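PDB 5BN1: acetylxylan esterase from Geobacillus stearothermophilus, which removes acetyl side groups from the xylose backbone units of xylan and xylo-oligosaccharides, helping to break down plant hemicellulose. Local coordinates for residues Asn64-Leu69 with Ile91-Arg96; Ser5-Leu10 with Pro82-Ile87. The protein carries 1 engineered substitution. All coordinates share one frame; numbering follows the deposited sequence.

Contact 1 of 2, residues Asn64-Leu69 with Ile91-Arg96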
loop_
_atom_site.group_PDB
_atom_site.type_symbol
_atom_site.label_atom_id
_atom_site.label_comp_id
_atom_site.label_asym_id
_atom_site.label_seq_id
_atom_site.Cartn_x
_atom_site.Cartn_y
_atom_site.Cartn_z
ATOM N N ASN A 64 27.527 -0.282 -3.770
ATOM C CA ASN A 64 28.777 0.528 -3.943
ATOM C C ASN A 64 30.022 -0.306 -4.252
ATOM O O ASN A 64 30.221 -1.414 -3.806
ATOM C CB ASN A 64 29.060 1.332 -2.671
ATOM C CG ASN A 64 28.364 2.615 -2.535
ATOM O OD1 ASN A 64 27.399 3.012 -3.306
ATOM N ND2 ASN A 64 28.920 3.349 -1.674
ATOM N N THR A 65 30.861 0.339 -5.069
ATOM C CA THR A 65 32.241 -0.062 -5.316
ATOM C C THR A 65 33.101 0.994 -4.588
ATOM O O THR A 65 32.645 1.973 -4.045
ATOM C CB THR A 65 32.546 -0.023 -6.763
ATOM O OG1 THR A 65 32.465 1.364 -7.220
ATOM C CG2 THR A 65 31.630 -0.858 -7.624
ATOM N N VAL A 66 34.400 0.784 -4.689
ATOM C CA VAL A 66 35.301 1.789 -4.041
ATOM C C VAL A 66 35.232 3.128 -4.792
ATOM O O VAL A 66 35.495 4.181 -4.208
ATOM C CB VAL A 66 36.733 1.240 -3.931
ATOM C CG1 VAL A 66 37.486 1.268 -5.271
ATOM C CG2 VAL A 66 37.507 2.049 -2.887
ATOM N N ARG A 67 34.839 3.116 -6.050
ATOM C CA ARG A 67 34.688 4.316 -6.831
ATOM C C ARG A 67 33.535 5.138 -6.219
ATOM O O ARG A 67 33.572 6.377 -6.035
ATOM C CB ARG A 67 34.396 3.982 -8.236
ATOM C CG ARG A 67 34.218 5.211 -9.134
ATOM C CD ARG A 67 33.735 4.799 -10.535
ATOM N NE ARG A 67 34.594 3.838 -11.247
ATOM C CZ ARG A 67 34.216 2.934 -12.128
ATOM N NH1 ARG A 67 32.876 2.728 -12.390
ATOM N NH2 ARG A 67 35.070 2.188 -12.741
ATOM N N ASP A 68 32.426 4.458 -5.794
ATOM C CA ASP A 68 31.390 5.150 -5.130
ATOM C C ASP A 68 31.787 5.648 -3.757
ATOM O O ASP A 68 31.320 6.729 -3.324
ATOM C CB ASP A 68 30.168 4.224 -4.987
ATOM C CG ASP A 68 29.659 3.754 -6.310
ATOM O OD1 ASP A 68 29.296 4.619 -7.178
ATOM O OD2 ASP A 68 29.504 2.529 -6.549
ATOM N N LEU A 69 32.560 4.878 -3.024
ATOM C CA LEU A 69 33.105 5.369 -1.736
ATOM C C LEU A 69 33.854 6.661 -1.889
ATOM O O LEU A 69 33.614 7.592 -1.186
ATOM C CB LEU A 69 33.971 4.361 -1.057
ATOM C CG LEU A 69 33.382 3.031 -0.654
ATOM C CD1 LEU A 69 34.226 2.298 0.349
ATOM C CD2 LEU A 69 32.004 3.125 -0.073
ATOM N N ILE A 91 33.427 -6.341 -3.078
ATOM C CA ILE A 91 32.530 -7.319 -3.636
ATOM C C ILE A 91 31.932 -6.892 -4.966
ATOM O O ILE A 91 31.930 -7.673 -5.909
ATOM C CB ILE A 91 31.434 -7.687 -2.637
ATOM C CG1 ILE A 91 32.003 -8.535 -1.513
ATOM C CG2 ILE A 91 30.303 -8.503 -3.338
ATOM C CD1 ILE A 91 31.094 -8.791 -0.323
ATOM N N ASN A 92 31.442 -5.661 -5.067
ATOM C CA ASN A 92 30.783 -5.187 -6.260
ATOM C C ASN A 92 31.810 -4.887 -7.369
ATOM O O ASN A 92 31.583 -5.138 -8.537
ATOM C CB ASN A 92 29.917 -4.040 -6.002
ATOM C CG ASN A 92 28.726 -4.440 -5.157
ATOM O OD1 ASN A 92 28.008 -5.390 -5.559
ATOM N ND2 ASN A 92 28.439 -3.747 -4.153
ATOM N N ASP A 93 32.979 -4.358 -6.937
ATOM C CA ASP A 93 34.089 -4.080 -7.838
ATOM C C ASP A 93 34.404 -5.285 -8.677
ATOM O O ASP A 93 34.711 -5.175 -9.884
ATOM C CB ASP A 93 35.272 -3.638 -7.012
ATOM C CG ASP A 93 34.959 -2.539 -6.041
ATOM O OD1 ASP A 93 34.067 -2.731 -5.111
ATOM O OD2 ASP A 93 35.527 -1.408 -6.079
ATOM N N VAL A 94 34.387 -6.469 -8.078
ATOM C CA VAL A 94 34.582 -7.754 -8.637
ATOM C C VAL A 94 33.304 -8.244 -9.339
ATOM O O VAL A 94 33.344 -8.723 -10.456
ATOM C CB VAL A 94 35.075 -8.745 -7.597
ATOM C CG1 VAL A 94 35.157 -10.108 -8.147
ATOM C CG2 VAL A 94 36.464 -8.289 -7.063
ATOM N N TRP A 95 32.223 -8.294 -8.572
ATOM C CA TRP A 95 30.997 -8.995 -9.057
ATOM C C TRP A 95 30.562 -8.488 -10.402
ATOM O O TRP A 95 30.170 -9.291 -11.238
ATOM C CB TRP A 95 29.899 -8.833 -8.031
ATOM C CG TRP A 95 28.813 -9.883 -8.053
ATOM C CD1 TRP A 95 28.775 -11.042 -8.751
ATOM C CD2 TRP A 95 27.747 -9.949 -7.085
ATOM N NE1 TRP A 95 27.651 -11.789 -8.388
ATOM C CE2 TRP A 95 27.017 -11.137 -7.360
ATOM C CE3 TRP A 95 27.307 -9.076 -6.126
ATOM C CZ2 TRP A 95 25.912 -11.497 -6.545
ATOM C CZ3 TRP A 95 26.187 -9.392 -5.382
ATOM C CH2 TRP A 95 25.526 -10.614 -5.621
ATOM N N ARG A 96 30.570 -7.182 -10.602
ATOM C CA ARG A 96 30.190 -6.633 -11.898
ATOM C C ARG A 96 30.880 -7.205 -13.087
ATOM O O ARG A 96 30.352 -7.318 -14.206
ATOM C CB ARG A 96 30.179 -5.113 -11.894
ATOM C CG ARG A 96 29.260 -4.426 -10.943
ATOM C CD ARG A 96 27.766 -4.621 -11.210
ATOM N NE ARG A 96 27.322 -5.868 -10.583
ATOM C CZ ARG A 96 27.079 -6.027 -9.292
ATOM N NH1 ARG A 96 26.682 -7.237 -8.843
ATOM N NH2 ARG A 96 27.307 -5.071 -8.392
HETATM O O HOH W 1 31.883 -3.553 -2.971
#
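The amide of Asn92 points its ND2 at Asn64 O, 3.0 Å away, with that oxygen almost in the amide plane. The donor stands well above the carbonyl plane of Asn64. Over the Asn92 carbonyl, tilted out of the amide plane, Arg96 NH2 bonds OD1, so both ends of the amide are held. Arg96 NH1 lies above one face of the Trp95 indole, offset toward the rim. Two helix starts meet here. Thr65 caps helix 66-78 in a capping box with Asp68: Thr65 N gives a bond to Asp68 OD2, while Thr65 OG1 takes weak bonds from Arg67 N and Asp68 N. In this SGNH-type esterase Asn92 is thought to stabilise the transition state together with Gly63, close to the probable nucleophile Ser15, and the grip on its amide fixes the rotation of the group. A water lies between Asn64 O and Asn92 N, accepting from the latter. The carboxylate of Asp93 lies against Thr65 CB, with OD1 3.5 Å and OD2 3.4 Å from it. Asp93 has CG anti to its carbonyl carbon (chi1 -51°), beside the backbone N. The syn lone pair of Asp93 OD2 receives Val66 N at 2.8 Å, nearly straight at 177°.

Contact 2 of 2, residues Ser5-Leu10 with Pro82-Ile87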
loop_
_atom_site.group_PDB
_atom_site.type_symbol
_atom_site.label_atom_id
_atom_site.label_comp_id
_atom_site.label_asym_id
_atom_site.label_seq_id
_atom_site.Cartn_x
_atom_site.Cartn_y
_atom_site.Cartn_z
ATOM N N SER A 5 36.042 3.883 25.082
ATOM C CA SER A 5 34.868 4.622 25.364
ATOM C C SER A 5 34.868 6.021 24.892
ATOM O O SER A 5 35.861 6.703 24.959
ATOM C CB SER A 5 34.667 4.502 26.924
ATOM O OG SER A 5 33.344 4.454 27.246
ATOM N N GLY A 6 33.763 6.513 24.417
ATOM C CA GLY A 6 33.645 7.843 23.961
ATOM C C GLY A 6 34.101 8.002 22.521
ATOM O O GLY A 6 33.893 9.102 21.965
ATOM N N GLU A 7 34.554 6.895 21.939
ATOM C CA GLU A 7 35.059 6.984 20.506
ATOM C C GLU A 7 33.979 6.623 19.512
ATOM O O GLU A 7 33.015 5.955 19.891
ATOM C CB GLU A 7 36.154 6.097 20.233
ATOM C CG GLU A 7 37.474 6.535 20.906
ATOM C CD GLU A 7 38.531 5.504 20.933
ATOM O OE1 GLU A 7 39.401 5.832 21.757
ATOM O OE2 GLU A 7 38.638 4.312 20.422
ATOM N N LYS A 8 34.036 7.260 18.347
ATOM C CA LYS A 8 33.068 7.081 17.280
ATOM C C LYS A 8 33.668 6.120 16.258
ATOM O O LYS A 8 34.725 6.310 15.689
ATOM C CB LYS A 8 32.681 8.337 16.598
ATOM C CG LYS A 8 31.750 8.151 15.443
ATOM C CD LYS A 8 31.458 9.413 14.646
ATOM C CE LYS A 8 30.343 10.218 15.087
ATOM N NZ LYS A 8 29.963 11.341 14.222
ATOM N N LEU A 9 32.946 5.012 15.993
ATOM C CA LEU A 9 33.344 3.970 15.063
ATOM C C LEU A 9 32.377 4.035 13.924
ATOM O O LEU A 9 31.151 3.934 14.126
ATOM C CB LEU A 9 33.289 2.602 15.730
ATOM C CG LEU A 9 33.271 1.343 14.834
ATOM C CD1 LEU A 9 34.506 1.268 13.932
ATOM C CD2 LEU A 9 33.261 0.151 15.739
ATOM N N LEU A 10 32.866 4.251 12.701
ATOM C CA LEU A 10 32.079 4.449 11.543
ATOM C C LEU A 10 32.384 3.316 10.614
ATOM O O LEU A 10 33.523 3.035 10.260
ATOM C CB LEU A 10 32.352 5.782 10.846
ATOM C CG LEU A 10 31.597 6.146 9.610
ATOM C CD1 LEU A 10 31.527 7.667 9.506
ATOM C CD2 LEU A 10 32.277 5.667 8.345
ATOM N N PRO A 82 34.899 10.715 12.523
ATOM C CA PRO A 82 35.122 9.555 13.274
ATOM C C PRO A 82 36.417 9.335 13.905
ATOM O O PRO A 82 37.454 9.858 13.473
ATOM C CB PRO A 82 34.908 8.432 12.197
ATOM C CG PRO A 82 35.458 9.122 10.932
ATOM C CD PRO A 82 34.997 10.505 11.048
ATOM N N ASP A 83 36.462 8.524 14.928
ATOM C CA ASP A 83 37.702 8.067 15.522
ATOM C C ASP A 83 38.301 6.832 14.936
ATOM O O ASP A 83 39.448 6.662 14.697
ATOM C CB ASP A 83 37.532 7.866 17.017
ATOM C CG ASP A 83 37.106 9.121 17.706
ATOM O OD1 ASP A 83 37.985 10.131 17.670
ATOM O OD2 ASP A 83 35.974 9.315 18.195
ATOM N N TRP A 84 37.389 5.898 14.466
ATOM C CA TRP A 84 37.773 4.714 13.834
ATOM C C TRP A 84 36.869 4.518 12.591
ATOM O O TRP A 84 35.677 4.853 12.633
ATOM C CB TRP A 84 37.567 3.496 14.702
ATOM C CG TRP A 84 38.486 3.371 15.794
ATOM C CD1 TRP A 84 38.390 3.992 16.990
ATOM C CD2 TRP A 84 39.703 2.599 15.794
ATOM N NE1 TRP A 84 39.521 3.654 17.738
ATOM C CE2 TRP A 84 40.322 2.817 17.029
ATOM C CE3 TRP A 84 40.347 1.818 14.841
ATOM C CZ2 TRP A 84 41.531 2.250 17.349
ATOM C CZ3 TRP A 84 41.538 1.201 15.191
ATOM C CH2 TRP A 84 42.098 1.426 16.430
ATOM N N VAL A 85 37.524 4.158 11.485
ATOM C CA VAL A 85 36.813 3.885 10.236
ATOM C C VAL A 85 37.092 2.478 9.801
ATOM O O VAL A 85 38.188 2.003 9.598
ATOM C CB VAL A 85 37.207 4.857 9.079
ATOM C CG1 VAL A 85 36.453 4.547 7.766
ATOM C CG2 VAL A 85 36.909 6.255 9.452
ATOM N N SER A 86 35.994 1.699 9.644
ATOM C CA SER A 86 35.979 0.322 9.160
ATOM C C SER A 86 35.453 0.327 7.701
ATOM O O SER A 86 34.424 0.923 7.404
ATOM C CB SER A 86 35.072 -0.632 9.968
ATOM O OG SER A 86 35.112 -1.916 9.485
ATOM N N ILE A 87 36.280 -0.224 6.824
ATOM C CA ILE A 87 35.989 -0.281 5.386
ATOM C C ILE A 87 35.880 -1.735 4.984
ATOM O O ILE A 87 36.767 -2.551 5.161
ATOM C CB ILE A 87 37.095 0.399 4.508
ATOM C CG1 ILE A 87 37.324 1.796 5.080
ATOM C CG2 ILE A 87 36.707 0.341 3.047
ATOM C CD1 ILE A 87 38.659 2.369 4.525
#
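Lys8 O takes two backbone donors at once, Trp84 N of the neighbouring strand at 3.0 Å and Asp83 N just before it at 2.9 Å. This is where strands 8-13 and 84-88 begin to pair, side by side and parallel, in the central sheet of the SGNH hydrolase fold. Farther on the pairing is regular: Leu10 N donates to Trp84 O, and Leu10 O receives Ser86 N at 2.9 Å. At the start of the strands a side chain stands in for a carbonyl. Asp83 has CG anti to its own carbonyl carbon (chi1 -59°), and the anti lone pair of Asp83 OD2 accepts Lys8 N at 2.8 Å and 167°. Its other oxygen, OD1, is paired with Lys129. The ammonium of Lys8 turns elsewhere, to Gln80 O. Glu7 reaches across Asp83, their side chains crossing at about a right angle, and its OE2 takes Trp84 NE1 at 2.9 Å. That bond is bent (137°), with the indole nitrogen above the carboxylate plane; OE2 also accepts Gly4 N. An alanine at Glu7 would probably leave Trp84 NE1 and Gly4 N without this shared acceptor. Apolar contacts flank the backbone bonds: Leu9 CD1 rests on Trp84 CB at 3.9 Å on one face of the sheet, and Leu10 CB meets Pro82 CB at 3.9 Å on the other. Strand 55-58 bonds the far edge of the strand at Leu9. The two carboxylates thus do different work: that of Asp83, salt-bridged to Lys129, carries the interstrand bonding back to Lys8 N, while that of Glu7 ties the indole of Trp84 to the chain just ahead of the first strand.

The segments alternate along the chain: 5-10, then 64-69, then 82-87, then 91-96. Contact 2 joins two neighbouring strands of the parallel sheet near their N-terminal ends; contact 1 joins the starts of helices 66-78 and 91-99, about 23 Å away between centres. Helix 66-78 leads on to strand 84-88, and that strand is followed in the chain by helix 91-99, so one strand with its two flanking helices connects both places. They also touch directly, Leu69 CD1 lying 4.2 Å from Ile87 CG2. The layout suits the fold: strands 8-13 and 84-88, paired in contact 2, run on toward the probable catalytic end, where Ser15 and Asn92 follow them.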